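Local coordinates for probable amino acid aminotransferase (Mycobacterium tuberculosis, PDB 6Q1S), which is probably an aminotransferase of the class IV family, a two-domain enzyme that holds 4'-deoxy-4'-aminopyridoxal-5'-phosphate in a pocket, at residues Met3-Asp8 against Val74-Gln79; Ala48-Leu53 against Leu91-Ser96; Asp172-Ser177 against Ser188-Ala193; Ala259-Thr264 against Pro274-Phe279. All coordinates share one frame; numbering follows the deposited sequence.

Contact 1 (Met3-Asp8 against Val74-Gln79)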
loop_
_atom_site.group_PDB
_atom_site.type_symbol
_atom_site.label_atom_id
_atom_site.label_comp_id
_atom_site.label_asym_id
_atom_site.label_seq_id
_atom_site.Cartn_x
_atom_site.Cartn_y
_atom_site.Cartn_z
ATOM N N MET B 3 6.024 -15.333 -17.459
ATOM C CA MET B 3 7.382 -15.855 -17.448
ATOM C C MET B 3 8.150 -15.234 -16.291
ATOM O O MET B 3 8.054 -14.028 -16.052
ATOM C CB MET B 3 8.104 -15.565 -18.768
ATOM C CG MET B 3 7.404 -16.117 -19.999
ATOM S SD MET B 3 8.221 -15.684 -21.553
ATOM C CE MET B 3 9.305 -14.359 -21.028
ATOM N N VAL B 4 8.920 -16.060 -15.583
ATOM C CA VAL B 4 9.626 -15.654 -14.374
ATOM C C VAL B 4 11.104 -15.969 -14.541
ATOM O O VAL B 4 11.466 -17.059 -14.999
ATOM C CB VAL B 4 9.067 -16.358 -13.120
ATOM C CG1 VAL B 4 9.802 -15.886 -11.876
ATOM C CG2 VAL B 4 7.579 -16.118 -12.993
ATOM N N VAL B 5 11.955 -15.017 -14.168
ATOM C CA VAL B 5 13.404 -15.169 -14.236
ATOM C C VAL B 5 13.995 -14.692 -12.916
ATOM O O VAL B 5 13.916 -13.501 -12.592
ATOM C CB VAL B 5 14.016 -14.401 -15.415
ATOM C CG1 VAL B 5 15.531 -14.451 -15.339
ATOM C CG2 VAL B 5 13.524 -14.980 -16.734
ATOM N N THR B 6 14.569 -15.618 -12.154
ATOM C CA THR B 6 15.210 -15.303 -10.888
ATOM C C THR B 6 16.585 -14.682 -11.129
ATOM O O THR B 6 17.143 -14.750 -12.227
ATOM C CB THR B 6 15.328 -16.555 -10.019
ATOM O OG1 THR B 6 16.175 -17.513 -10.664
ATOM C CG2 THR B 6 13.954 -17.166 -9.782
ATOM N N LEU B 7 17.131 -14.066 -10.076
ATOM C CA LEU B 7 18.416 -13.382 -10.200
ATOM C C LEU B 7 19.567 -14.324 -10.527
ATOM O O LEU B 7 20.601 -13.860 -11.017
ATOM C CB LEU B 7 18.724 -12.612 -8.914
ATOM C CG LEU B 7 18.508 -11.100 -8.983
ATOM C CD1 LEU B 7 17.047 -10.784 -9.242
ATOM C CD2 LEU B 7 18.981 -10.430 -7.703
ATOM N N ASP B 8 19.431 -15.625 -10.257
ATOM C CA ASP B 8 20.438 -16.564 -10.736
ATOM C C ASP B 8 20.412 -16.700 -12.253
ATOM O O ASP B 8 21.410 -17.134 -12.841
ATOM C CB ASP B 8 20.265 -17.928 -10.061
ATOM C CG ASP B 8 20.650 -17.902 -8.594
ATOM O OD1 ASP B 8 21.628 -17.206 -8.247
ATOM O OD2 ASP B 8 19.976 -18.579 -7.791
ATOM N N VAL B 74 17.144 -9.349 -16.389
ATOM C CA VAL B 74 16.353 -8.644 -17.394
ATOM C C VAL B 74 16.794 -9.044 -18.797
ATOM O O VAL B 74 15.966 -9.200 -19.701
ATOM C CB VAL B 74 16.404 -7.118 -17.173
ATOM C CG1 VAL B 74 15.959 -6.777 -15.763
ATOM C CG2 VAL B 74 17.780 -6.549 -17.449
ATOM N N GLU B 75 18.104 -9.206 -19.007
ATOM C CA GLU B 75 18.601 -9.574 -20.329
ATOM C C GLU B 75 18.161 -10.981 -20.708
ATOM O O GLU B 75 17.798 -11.235 -21.863
ATOM C CB GLU B 75 20.124 -9.459 -20.367
ATOM C CG GLU B 75 20.743 -9.913 -21.674
ATOM C CD GLU B 75 20.624 -8.878 -22.769
ATOM O OE1 GLU B 75 20.227 -7.735 -22.465
ATOM O OE2 GLU B 75 20.927 -9.207 -23.934
ATOM N N VAL B 76 18.180 -11.905 -19.748
ATOM C CA VAL B 76 17.716 -13.262 -20.013
ATOM C C VAL B 76 16.223 -13.256 -20.316
ATOM O O VAL B 76 15.764 -13.883 -21.279
ATOM C CB VAL B 76 18.051 -14.181 -18.823
ATOM C CG1 VAL B 76 17.243 -15.465 -18.896
ATOM C CG2 VAL B 76 19.542 -14.482 -18.789
ATOM N N ALA B 77 15.446 -12.538 -19.504
ATOM C CA ALA B 77 14.006 -12.470 -19.722
ATOM C C ALA B 77 13.674 -11.746 -21.020
ATOM O O ALA B 77 12.727 -12.121 -21.721
ATOM C CB ALA B 77 13.329 -11.782 -18.537
ATOM N N THR B 78 14.444 -10.709 -21.358
ATOM C CA THR B 78 14.207 -9.982 -22.602
ATOM C C THR B 78 14.410 -10.883 -23.813
ATOM O O THR B 78 13.548 -10.959 -24.696
ATOM C CB THR B 78 15.121 -8.757 -22.682
ATOM O OG1 THR B 78 14.867 -7.899 -21.564
ATOM C CG2 THR B 78 14.872 -7.987 -23.966
ATOM N N GLN B 79 15.550 -11.578 -23.874
ATOM C CA GLN B 79 15.827 -12.432 -25.024
ATOM C C GLN B 79 14.848 -13.593 -25.118
ATOM O O GLN B 79 14.600 -14.105 -26.215
ATOM C CB GLN B 79 17.254 -12.974 -24.944
ATOM C CG GLN B 79 18.338 -11.931 -25.084
ATOM C CD GLN B 79 19.712 -12.499 -24.806
ATOM O OE1 GLN B 79 19.930 -13.707 -24.910
ATOM N NE2 GLN B 79 20.646 -11.634 -24.438
#
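Met3 opens the contact with the tip of its side chain, whose methyl CE comes to 4.1 Å from Ala77 O on the helix. The chain runs straight as far as SD and then bends (chi3 -16°), which swings CE back toward the helix backbone; a flexible thioether suits this partly exposed margin, where it also touches Trp81. Val4 faces the other way, onto Leu12 and Leu18 and onto Ala21 of the second subunit. Val5 carries most of the contact. Its CG2 lies 3.7 Å from Ala77 CB, while CG1, set anti to the backbone N (chi1 173°), meets Val76 CG1 at 4.1 Å. Ala77 suits the closest point because a lone methyl lets the CA atoms of Val5 and Ala77 stand 6.1 Å apart. The strand and helix run nearly antiparallel, at 153°, with their axes 8.4 Å apart. Beyond the strand, Leu7 O accepts a hydrogen bond from Arg72 and Asp8 forms a salt bridge with Arg69, both on helix 67-84. The contact is thus small and largely apolar, carried mainly by Val5, Val76 and Ala77 with Met3 at the margin, and polar ties to the helix are found in the turn that follows.

Contact 2 (Ala48-Leu53 against Leu91-Ser96). With PMP (4'-deoxy-4'-aminopyridoxal-5'-phosphate), chain G.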
loop_
_atom_site.group_PDB
_atom_site.type_symbol
_atom_site.label_atom_id
_atom_site.label_comp_id
_atom_site.label_asym_id
_atom_site.label_seq_id
_atom_site.Cartn_x
_atom_site.Cartn_y
_atom_site.Cartn_z
ATOM N N ALA B 48 17.722 3.690 -16.101
ATOM C CA ALA B 48 16.866 4.630 -15.385
ATOM C C ALA B 48 15.894 3.912 -14.461
ATOM O O ALA B 48 15.512 4.455 -13.418
ATOM C CB ALA B 48 16.107 5.511 -16.376
ATOM N N HIS B 49 15.475 2.699 -14.825
ATOM C CA HIS B 49 14.596 1.933 -13.950
ATOM C C HIS B 49 15.372 1.294 -12.805
ATOM O O HIS B 49 14.855 1.185 -11.688
ATOM C CB HIS B 49 13.850 0.870 -14.758
ATOM C CG HIS B 49 12.720 1.418 -15.573
ATOM N ND1 HIS B 49 12.890 1.889 -16.857
ATOM C CD2 HIS B 49 11.404 1.562 -15.291
ATOM C CE1 HIS B 49 11.728 2.306 -17.328
ATOM N NE2 HIS B 49 10.810 2.117 -16.397
ATOM N N LEU B 50 16.611 0.867 -13.060
ATOM C CA LEU B 50 17.441 0.322 -11.992
ATOM C C LEU B 50 17.997 1.411 -11.087
ATOM O O LEU B 50 18.305 1.144 -9.920
ATOM C CB LEU B 50 18.587 -0.504 -12.576
ATOM C CG LEU B 50 18.222 -1.776 -13.341
ATOM C CD1 LEU B 50 19.466 -2.379 -13.971
ATOM C CD2 LEU B 50 17.533 -2.785 -12.436
ATOM N N GLN B 51 18.140 2.634 -11.601
ATOM C CA GLN B 51 18.542 3.747 -10.748
ATOM C C GLN B 51 17.434 4.100 -9.765
ATOM O O GLN B 51 17.685 4.294 -8.570
ATOM C CB GLN B 51 18.919 4.957 -11.602
ATOM C CG GLN B 51 20.320 4.880 -12.184
ATOM C CD GLN B 51 20.641 6.047 -13.097
ATOM O OE1 GLN B 51 19.799 6.912 -13.339
ATOM N NE2 GLN B 51 21.865 6.074 -13.614
ATOM N N ARG B 52 16.198 4.192 -10.255
ATOM C CA ARG B 52 15.068 4.440 -9.370
ATOM C C ARG B 52 14.810 3.250 -8.454
ATOM O O ARG B 52 14.402 3.432 -7.301
ATOM C CB ARG B 52 13.825 4.762 -10.197
ATOM C CG ARG B 52 12.587 5.071 -9.383
ATOM C CD ARG B 52 11.527 5.696 -10.262
ATOM N NE ARG B 52 10.773 4.678 -10.985
ATOM C CZ ARG B 52 9.894 4.944 -11.946
ATOM N NH1 ARG B 52 9.654 6.199 -12.296
ATOM N NH2 ARG B 52 9.253 3.955 -12.555
ATOM N N LEU B 53 15.037 2.030 -8.949
ATOM C CA LEU B 53 14.914 0.852 -8.098
ATOM C C LEU B 53 15.910 0.900 -6.948
ATOM O O LEU B 53 15.584 0.516 -5.817
ATOM C CB LEU B 53 15.112 -0.417 -8.926
ATOM C CG LEU B 53 14.957 -1.736 -8.167
ATOM C CD1 LEU B 53 13.495 -1.997 -7.850
ATOM C CD2 LEU B 53 15.546 -2.883 -8.971
ATOM N N LEU B 91 7.556 -5.942 -18.787
ATOM C CA LEU B 91 8.601 -6.502 -17.942
ATOM C C LEU B 91 8.598 -5.780 -16.601
ATOM O O LEU B 91 8.654 -4.547 -16.555
ATOM C CB LEU B 91 9.968 -6.381 -18.619
ATOM C CG LEU B 91 11.130 -7.160 -18.002
ATOM C CD1 LEU B 91 12.024 -7.733 -19.089
ATOM C CD2 LEU B 91 11.932 -6.259 -17.085
ATOM N N ARG B 92 8.541 -6.550 -15.517
ATOM C CA ARG B 92 8.464 -5.992 -14.175
ATOM C C ARG B 92 9.525 -6.625 -13.287
ATOM O O ARG B 92 9.779 -7.829 -13.373
ATOM C CB ARG B 92 7.076 -6.207 -13.552
ATOM C CG ARG B 92 6.056 -5.145 -13.937
ATOM C CD ARG B 92 4.647 -5.534 -13.510
ATOM N NE ARG B 92 4.198 -6.807 -14.066
ATOM C CZ ARG B 92 3.048 -7.390 -13.739
ATOM N NH1 ARG B 92 2.234 -6.808 -12.869
ATOM N NH2 ARG B 92 2.711 -8.553 -14.280
ATOM N N LEU B 93 10.153 -5.801 -12.450
ATOM C CA LEU B 93 11.138 -6.244 -11.469
ATOM C C LEU B 93 10.503 -6.209 -10.086
ATOM O O LEU B 93 10.144 -5.135 -9.601
ATOM C CB LEU B 93 12.377 -5.349 -11.496
ATOM C CG LEU B 93 12.749 -4.760 -12.852
ATOM C CD1 LEU B 93 13.850 -3.724 -12.701
ATOM C CD2 LEU B 93 13.186 -5.871 -13.775
ATOM N N ILE B 94 10.374 -7.369 -9.451
ATOM C CA ILE B 94 9.763 -7.470 -8.130
ATOM C C ILE B 94 10.870 -7.666 -7.103
ATOM O O ILE B 94 11.648 -8.621 -7.193
ATOM C CB ILE B 94 8.742 -8.615 -8.064
ATOM C CG1 ILE B 94 7.762 -8.522 -9.235
ATOM C CG2 ILE B 94 8.000 -8.584 -6.734
ATOM C CD1 ILE B 94 6.885 -7.290 -9.202
ATOM N N TYR B 95 10.940 -6.762 -6.127
ATOM C CA TYR B 95 11.990 -6.764 -5.110
ATOM C C TYR B 95 11.314 -6.579 -3.754
ATOM O O TYR B 95 10.940 -5.462 -3.386
ATOM C CB TYR B 95 13.020 -5.672 -5.385
ATOM C CG TYR B 95 14.248 -5.721 -4.503
ATOM C CD1 TYR B 95 14.827 -6.931 -4.149
ATOM C CD2 TYR B 95 14.844 -4.551 -4.051
ATOM C CE1 TYR B 95 15.955 -6.975 -3.347
ATOM C CE2 TYR B 95 15.972 -4.584 -3.253
ATOM C CZ TYR B 95 16.524 -5.796 -2.904
ATOM O OH TYR B 95 17.649 -5.832 -2.109
ATOM N N SER B 96 11.167 -7.673 -3.014
ATOM C CA SER B 96 10.467 -7.676 -1.742
ATOM C C SER B 96 11.433 -7.928 -0.595
ATOM O O SER B 96 12.555 -8.403 -0.791
ATOM C CB SER B 96 9.372 -8.747 -1.729
ATOM O OG SER B 96 9.224 -9.310 -0.438
HETATM N N1 PMP G . 3.537 7.903 -10.920
HETATM C C2 PMP G . 3.159 6.724 -10.371
HETATM C C2A PMP G . 2.450 6.704 -9.042
HETATM C C3 PMP G . 3.441 5.447 -11.075
HETATM O O3 PMP G . 3.072 4.250 -10.544
HETATM C C4 PMP G . 4.140 5.527 -12.377
HETATM C C4A PMP G . 4.471 4.285 -13.171
HETATM N N4A PMP G . 3.225 3.590 -13.537
HETATM C C5 PMP G . 4.500 6.878 -12.868
HETATM C C6 PMP G . 4.174 7.993 -12.101
HETATM C C5A PMP G . 5.217 7.040 -14.190
HETATM O O4P PMP G . 6.525 6.479 -14.093
HETATM P P PMP G . 7.234 5.822 -15.381
HETATM O O1P PMP G . 6.380 4.673 -15.862
HETATM O O2P PMP G . 7.353 6.872 -16.461
HETATM O O3P PMP G . 8.603 5.320 -14.991
#
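Leu50 and Leu53, one helical turn apart, converge on one methyl of the strand, Leu93 CD1. Leu50 CD2 meets it at 3.8 Å, the two side chains crossing at about a right angle, and Leu53 CD2 lies 4.2 Å from the same Leu93 CD1. Leu53 reaches the strand with CG anti to its backbone N (chi1 -178°), and its other methyl borders Tyr95 CB. Leucine suits these buried places, its forked end filling the gap between axes 11.0 Å apart. Around this core, Trp70 packs on both Leu50 and Leu93, and Tyr95 OH is hydrogen-bonded to Pro63 O. Elsewhere on the helix, Arg52 NH2 donates to PMP O3P at 2.9 Å, and Arg52 NH1 adds a weak bond to that oxygen. The phosphorus lies in the guanidinium plane, at its edge; Arg52 NE forms a salt bridge with Glu34 and NH1 also bonds to Arg216 O, which would limit rotation. A helix arginine gripping the phosphate of PMP is consistent with the class IV aminotransferase fold.

Contact 3 (Asp172-Ser177 against Ser188-Ala193). With PMP (4'-deoxy-4'-aminopyridoxal-5'-phosphate), chain G.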
loop_
_atom_site.group_PDB
_atom_site.type_symbol
_atom_site.label_atom_id
_atom_site.label_comp_id
_atom_site.label_asym_id
_atom_site.label_seq_id
_atom_site.Cartn_x
_atom_site.Cartn_y
_atom_site.Cartn_z
ATOM N N ASP B 172 -8.958 7.504 -16.316
ATOM C CA ASP B 172 -7.802 7.696 -15.450
ATOM C C ASP B 172 -8.106 8.837 -14.485
ATOM O O ASP B 172 -9.220 9.370 -14.457
ATOM C CB ASP B 172 -6.543 7.965 -16.277
ATOM C CG ASP B 172 -5.297 7.371 -15.650
ATOM O OD1 ASP B 172 -5.063 7.603 -14.446
ATOM O OD2 ASP B 172 -4.544 6.681 -16.369
ATOM N N VAL B 173 -7.105 9.214 -13.695
ATOM C CA VAL B 173 -7.265 10.194 -12.628
ATOM C C VAL B 173 -6.048 11.105 -12.629
ATOM O O VAL B 173 -4.931 10.667 -12.919
ATOM C CB VAL B 173 -7.436 9.509 -11.250
ATOM C CG1 VAL B 173 -7.299 10.509 -10.109
ATOM C CG2 VAL B 173 -8.772 8.806 -11.165
ATOM N N ILE B 174 -6.273 12.380 -12.330
ATOM C CA ILE B 174 -5.203 13.325 -12.045
ATOM C C ILE B 174 -5.362 13.740 -10.591
ATOM O O ILE B 174 -6.370 14.355 -10.219
ATOM C CB ILE B 174 -5.240 14.541 -12.983
ATOM C CG1 ILE B 174 -4.902 14.114 -14.413
ATOM C CG2 ILE B 174 -4.266 15.608 -12.503
ATOM C CD1 ILE B 174 -4.907 15.248 -15.408
ATOM N N PHE B 175 -4.383 13.383 -9.763
ATOM C CA PHE B 175 -4.433 13.714 -8.347
ATOM C C PHE B 175 -4.137 15.192 -8.142
ATOM O O PHE B 175 -3.173 15.728 -8.699
ATOM C CB PHE B 175 -3.426 12.871 -7.567
ATOM C CG PHE B 175 -3.954 11.535 -7.139
ATOM C CD1 PHE B 175 -5.175 11.434 -6.493
ATOM C CD2 PHE B 175 -3.233 10.381 -7.386
ATOM C CE1 PHE B 175 -5.664 10.206 -6.096
ATOM C CE2 PHE B 175 -3.718 9.148 -6.994
ATOM C CZ PHE B 175 -4.936 9.062 -6.345
ATOM N N VAL B 176 -4.957 15.851 -7.331
ATOM C CA VAL B 176 -4.740 17.242 -6.963
ATOM C C VAL B 176 -4.565 17.301 -5.455
ATOM O O VAL B 176 -5.303 16.649 -4.707
ATOM C CB VAL B 176 -5.901 18.148 -7.422
ATOM C CG1 VAL B 176 -5.531 19.611 -7.254
ATOM C CG2 VAL B 176 -6.273 17.851 -8.869
ATOM N N SER B 177 -3.584 18.080 -5.017
ATOM C CA SER B 177 -3.284 18.220 -3.603
ATOM C C SER B 177 -4.322 19.093 -2.902
ATOM O O SER B 177 -5.087 19.829 -3.533
ATOM C CB SER B 177 -1.890 18.811 -3.423
ATOM O OG SER B 177 -1.820 20.121 -3.954
ATOM N N SER B 188 0.875 7.257 -13.569
ATOM C CA SER B 188 1.472 8.004 -14.667
ATOM C C SER B 188 1.946 9.360 -14.166
ATOM O O SER B 188 1.646 9.776 -13.044
ATOM C CB SER B 188 0.477 8.175 -15.817
ATOM O OG SER B 188 -0.795 8.562 -15.325
ATOM N N THR B 189 2.696 10.044 -15.026
ATOM C CA THR B 189 3.224 11.374 -14.765
ATOM C C THR B 189 2.470 12.391 -15.608
ATOM O O THR B 189 2.206 12.156 -16.792
ATOM C CB THR B 189 4.724 11.440 -15.079
ATOM O OG1 THR B 189 5.430 10.510 -14.246
ATOM C CG2 THR B 189 5.268 12.841 -14.844
ATOM N N VAL B 190 2.119 13.517 -14.996
ATOM C CA VAL B 190 1.353 14.562 -15.667
ATOM C C VAL B 190 2.319 15.503 -16.377
ATOM O O VAL B 190 3.184 16.115 -15.743
ATOM C CB VAL B 190 0.469 15.330 -14.675
ATOM C CG1 VAL B 190 -0.260 16.460 -15.385
ATOM C CG2 VAL B 190 -0.523 14.387 -14.017
ATOM N N VAL B 191 2.178 15.604 -17.695
ATOM C CA VAL B 191 2.936 16.545 -18.510
ATOM C C VAL B 191 1.942 17.360 -19.323
ATOM O O VAL B 191 1.033 16.795 -19.943
ATOM C CB VAL B 191 3.941 15.832 -19.435
ATOM C CG1 VAL B 191 4.626 16.833 -20.348
ATOM C CG2 VAL B 191 4.967 15.072 -18.614
ATOM N N ILE B 192 2.115 18.679 -19.326
ATOM C CA ILE B 192 1.250 19.574 -20.079
ATOM C C ILE B 192 2.095 20.305 -21.115
ATOM O O ILE B 192 3.323 20.266 -21.092
ATOM C CB ILE B 192 0.506 20.582 -19.182
ATOM C CG1 ILE B 192 1.501 21.494 -18.465
ATOM C CG2 ILE B 192 -0.368 19.852 -18.174
ATOM C CD1 ILE B 192 0.924 22.837 -18.088
ATOM N N ALA B 193 1.406 20.987 -22.024
ATOM C CA ALA B 193 2.020 21.652 -23.169
ATOM C C ALA B 193 1.539 23.094 -23.206
ATOM O O ALA B 193 0.348 23.346 -23.409
ATOM C CB ALA B 193 1.681 20.943 -24.478
HETATM N N1 PMP G . 3.537 7.903 -10.920
HETATM C C2 PMP G . 3.159 6.724 -10.371
HETATM C C2A PMP G . 2.450 6.704 -9.042
HETATM C C3 PMP G . 3.441 5.447 -11.075
HETATM O O3 PMP G . 3.072 4.250 -10.544
HETATM C C4 PMP G . 4.140 5.527 -12.377
HETATM C C4A PMP G . 4.471 4.285 -13.171
HETATM N N4A PMP G . 3.225 3.590 -13.537
HETATM C C5 PMP G . 4.500 6.878 -12.868
HETATM C C6 PMP G . 4.174 7.993 -12.101
HETATM C C5A PMP G . 5.217 7.040 -14.190
HETATM O O4P PMP G . 6.525 6.479 -14.093
HETATM P P PMP G . 7.234 5.822 -15.381
HETATM O O1P PMP G . 6.380 4.673 -15.862
HETATM O O2P PMP G . 7.353 6.872 -16.461
HETATM O O3P PMP G . 8.603 5.320 -14.991
#
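This is a buried, side-chain-only contact between two strands of the larger mixed sheet that are not paired with each other, close to the PMP pocket. Strand 172-176 pairs with strand 126-132, whereas strand 189-194 lies between 204-207 and 249-254. Their nearest CA atoms, those of Ile174 and Val190, are 7.6 Å apart, so side chains must bridge the gap. Ile174 CG2 does so by meeting Val190 CG2 at 4.2 Å; beta-branched residues suit both places, being at home in strands and offering a methyl close to the backbone. Nearer the pocket, Asp172 OD2 and Ser188 OG stand 4.3 Å apart, a distance of proximity and not of bonding. The carboxylate is held by its own chain: Val173 N donates to the anti lone pair of Asp172 OD1 at 2.7 Å. Ser188 and Thr189 reach the ligand. Ser188 O comes to 3.2 Å from PMP C6, and Thr189 OG1, set beside its backbone N (chi1 -61°), is 3.5 Å from PMP C5A. The chemistry therefore changes along the contact, from apolar methyls to an acid and a hydroxyl on the side nearer PMP, and the buried carboxylate relies mainly on Val173 N, with a long, weak ion pair from Asp172 OD2 to Arg187, which lines the 2-oxoglutaric acid pocket.

Contact 4 (Ala259-Thr264 against Pro274-Phe279)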
loop_
_atom_site.group_PDB
_atom_site.type_symbol
_atom_site.label_atom_id
_atom_site.label_comp_id
_atom_site.label_asym_id
_atom_site.label_seq_id
_atom_site.Cartn_x
_atom_site.Cartn_y
_atom_site.Cartn_z
ATOM N N ALA B 259 2.185 7.481 -23.583
ATOM C CA ALA B 259 1.532 8.787 -23.540
ATOM C C ALA B 259 0.062 8.642 -23.890
ATOM O O ALA B 259 -0.277 8.230 -25.004
ATOM C CB ALA B 259 2.213 9.775 -24.492
ATOM N N ALA B 260 -0.805 8.993 -22.943
ATOM C CA ALA B 260 -2.251 9.001 -23.133
ATOM C C ALA B 260 -2.731 10.434 -22.940
ATOM O O ALA B 260 -2.762 10.935 -21.811
ATOM C CB ALA B 260 -2.944 8.049 -22.158
ATOM N N ARG B 261 -3.094 11.092 -24.037
ATOM C CA ARG B 261 -3.567 12.466 -23.950
ATOM C C ARG B 261 -4.927 12.519 -23.268
ATOM O O ARG B 261 -5.792 11.672 -23.504
ATOM C CB ARG B 261 -3.657 13.100 -25.336
ATOM C CG ARG B 261 -3.700 14.621 -25.284
ATOM C CD ARG B 261 -3.845 15.242 -26.657
ATOM N NE ARG B 261 -5.057 14.782 -27.324
ATOM C CZ ARG B 261 -6.215 15.432 -27.280
ATOM N NH1 ARG B 261 -7.276 14.951 -27.910
ATOM N NH2 ARG B 261 -6.305 16.569 -26.603
ATOM N N VAL B 262 -5.113 13.524 -22.415
ATOM C CA VAL B 262 -6.382 13.736 -21.729
ATOM C C VAL B 262 -7.235 14.622 -22.633
ATOM O O VAL B 262 -7.042 15.837 -22.699
ATOM C CB VAL B 262 -6.179 14.365 -20.349
ATOM C CG1 VAL B 262 -7.520 14.663 -19.692
ATOM C CG2 VAL B 262 -5.331 13.457 -19.468
ATOM N N HIS B 263 -8.187 14.008 -23.337
ATOM C CA HIS B 263 -9.090 14.753 -24.204
ATOM C C HIS B 263 -10.316 15.278 -23.469
ATOM O O HIS B 263 -10.990 16.178 -23.982
ATOM C CB HIS B 263 -9.532 13.885 -25.390
ATOM C CG HIS B 263 -10.223 12.615 -24.998
ATOM N ND1 HIS B 263 -11.445 12.596 -24.363
ATOM C CD2 HIS B 263 -9.864 11.319 -25.163
ATOM C CE1 HIS B 263 -11.809 11.344 -24.148
ATOM N NE2 HIS B 263 -10.867 10.549 -24.624
ATOM N N THR B 264 -10.615 14.737 -22.290
ATOM C CA THR B 264 -11.755 15.168 -21.490
ATOM C C THR B 264 -11.331 15.162 -20.031
ATOM O O THR B 264 -10.901 14.128 -19.513
ATOM C CB THR B 264 -12.966 14.251 -21.700
ATOM O OG1 THR B 264 -13.213 14.096 -23.103
ATOM C CG2 THR B 264 -14.200 14.834 -21.033
ATOM N N PRO B 274 -2.003 20.707 -32.705
ATOM C CA PRO B 274 -0.951 20.075 -33.519
ATOM C C PRO B 274 0.240 19.542 -32.734
ATOM O O PRO B 274 0.995 18.714 -33.253
ATOM C CB PRO B 274 -0.528 21.202 -34.465
ATOM C CG PRO B 274 -1.775 21.977 -34.673
ATOM C CD PRO B 274 -2.604 21.859 -33.401
ATOM N N ILE B 275 0.464 20.034 -31.513
ATOM C CA ILE B 275 1.557 19.493 -30.715
ATOM C C ILE B 275 1.253 18.073 -30.255
ATOM O O ILE B 275 2.154 17.367 -29.793
ATOM C CB ILE B 275 1.863 20.407 -29.512
ATOM C CG1 ILE B 275 3.280 20.162 -28.992
ATOM C CG2 ILE B 275 0.855 20.174 -28.401
ATOM C CD1 ILE B 275 3.743 21.200 -27.980
ATOM N N ALA B 276 -0.006 17.640 -30.358
ATOM C CA ALA B 276 -0.379 16.319 -29.864
ATOM C C ALA B 276 0.136 15.202 -30.766
ATOM O O ALA B 276 0.437 14.107 -30.276
ATOM C CB ALA B 276 -1.894 16.225 -29.707
ATOM N N GLU B 277 0.248 15.444 -32.077
ATOM C CA GLU B 277 0.783 14.398 -32.945
ATOM C C GLU B 277 2.288 14.252 -32.772
ATOM O O GLU B 277 2.817 13.142 -32.898
ATOM C CB GLU B 277 0.445 14.661 -34.417
ATOM C CG GLU B 277 -1.038 14.802 -34.766
ATOM C CD GLU B 277 -1.591 16.170 -34.454
ATOM O OE1 GLU B 277 -0.778 17.097 -34.295
ATOM O OE2 GLU B 277 -2.830 16.333 -34.423
ATOM N N VAL B 278 2.993 15.348 -32.490
ATOM C CA VAL B 278 4.434 15.245 -32.298
ATOM C C VAL B 278 4.747 14.715 -30.903
ATOM O O VAL B 278 5.796 14.092 -30.693
ATOM C CB VAL B 278 5.123 16.598 -32.556
ATOM C CG1 VAL B 278 4.778 17.603 -31.471
ATOM C CG2 VAL B 278 6.632 16.418 -32.660
ATOM N N PHE B 279 3.845 14.927 -29.938
ATOM C CA PHE B 279 4.131 14.540 -28.560
ATOM C C PHE B 279 4.330 13.038 -28.439
ATOM O O PHE B 279 5.242 12.580 -27.741
ATOM C CB PHE B 279 3.009 15.006 -27.632
ATOM C CG PHE B 279 3.362 14.928 -26.174
ATOM C CD1 PHE B 279 3.884 16.027 -25.517
ATOM C CD2 PHE B 279 3.184 13.751 -25.464
ATOM C CE1 PHE B 279 4.216 15.959 -24.178
ATOM C CE2 PHE B 279 3.516 13.676 -24.126
ATOM C CZ PHE B 279 4.030 14.780 -23.482
#
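Helix 275-286, the last in the chain, packs by its first turns against strand 258-265 of the mixed sheet, and two side-chain pairs make the contact. Ala259 CB approaches the edge of the Phe279 ring, near the ring plane, and lies 4.1 Å from Phe279 CE2. Phe279 extends its ring toward the strand with CG anti to the backbone N (chi1 -167°); the small alanine accepts the broad ring without pushing the helix away. One helical turn earlier, Ala276 CB rests 3.8 Å from Arg261 CD, against the aliphatic part of the arginine. The Arg261 chain stays extended as far as CD and then bends at chi3 (59°), which leads its guanidinium away from Ala276 CB. An arginine suits this place because its methylenes can pack while the polar end stays at the partly exposed margin. Trp251 of strand 249-254 stacks with Phe279 and also touches Arg261 and Ile275. On the sheet side, strand 258-265 pairs antiparallel with 249-254 and 268-269 and parallel with 126-132.

The four contacts divide between two sheets. Contacts 1 and 2 belong to the five-stranded antiparallel sheet, and helix 67-84, part of contact 1, packs on the strand of contact 2, Val74 CG1 meeting Leu93 CD2 at 3.5 Å. On the opposite side of the chain's centre, contact 3 lies within the mixed sheet and contact 4 packs a helix on it; Val191 CG1 against Phe279 CZ joins the two. Contacts 1, 2 and 4 each join a helix to a strand, contact 3 two strands. Contacts 2 and 3 are buried and both touch PMP, one through an arginine at the phosphate, the other beside ring and methylene. Contacts 1 and 4 are partly buried, toward the periphery, each using alanine for close approach.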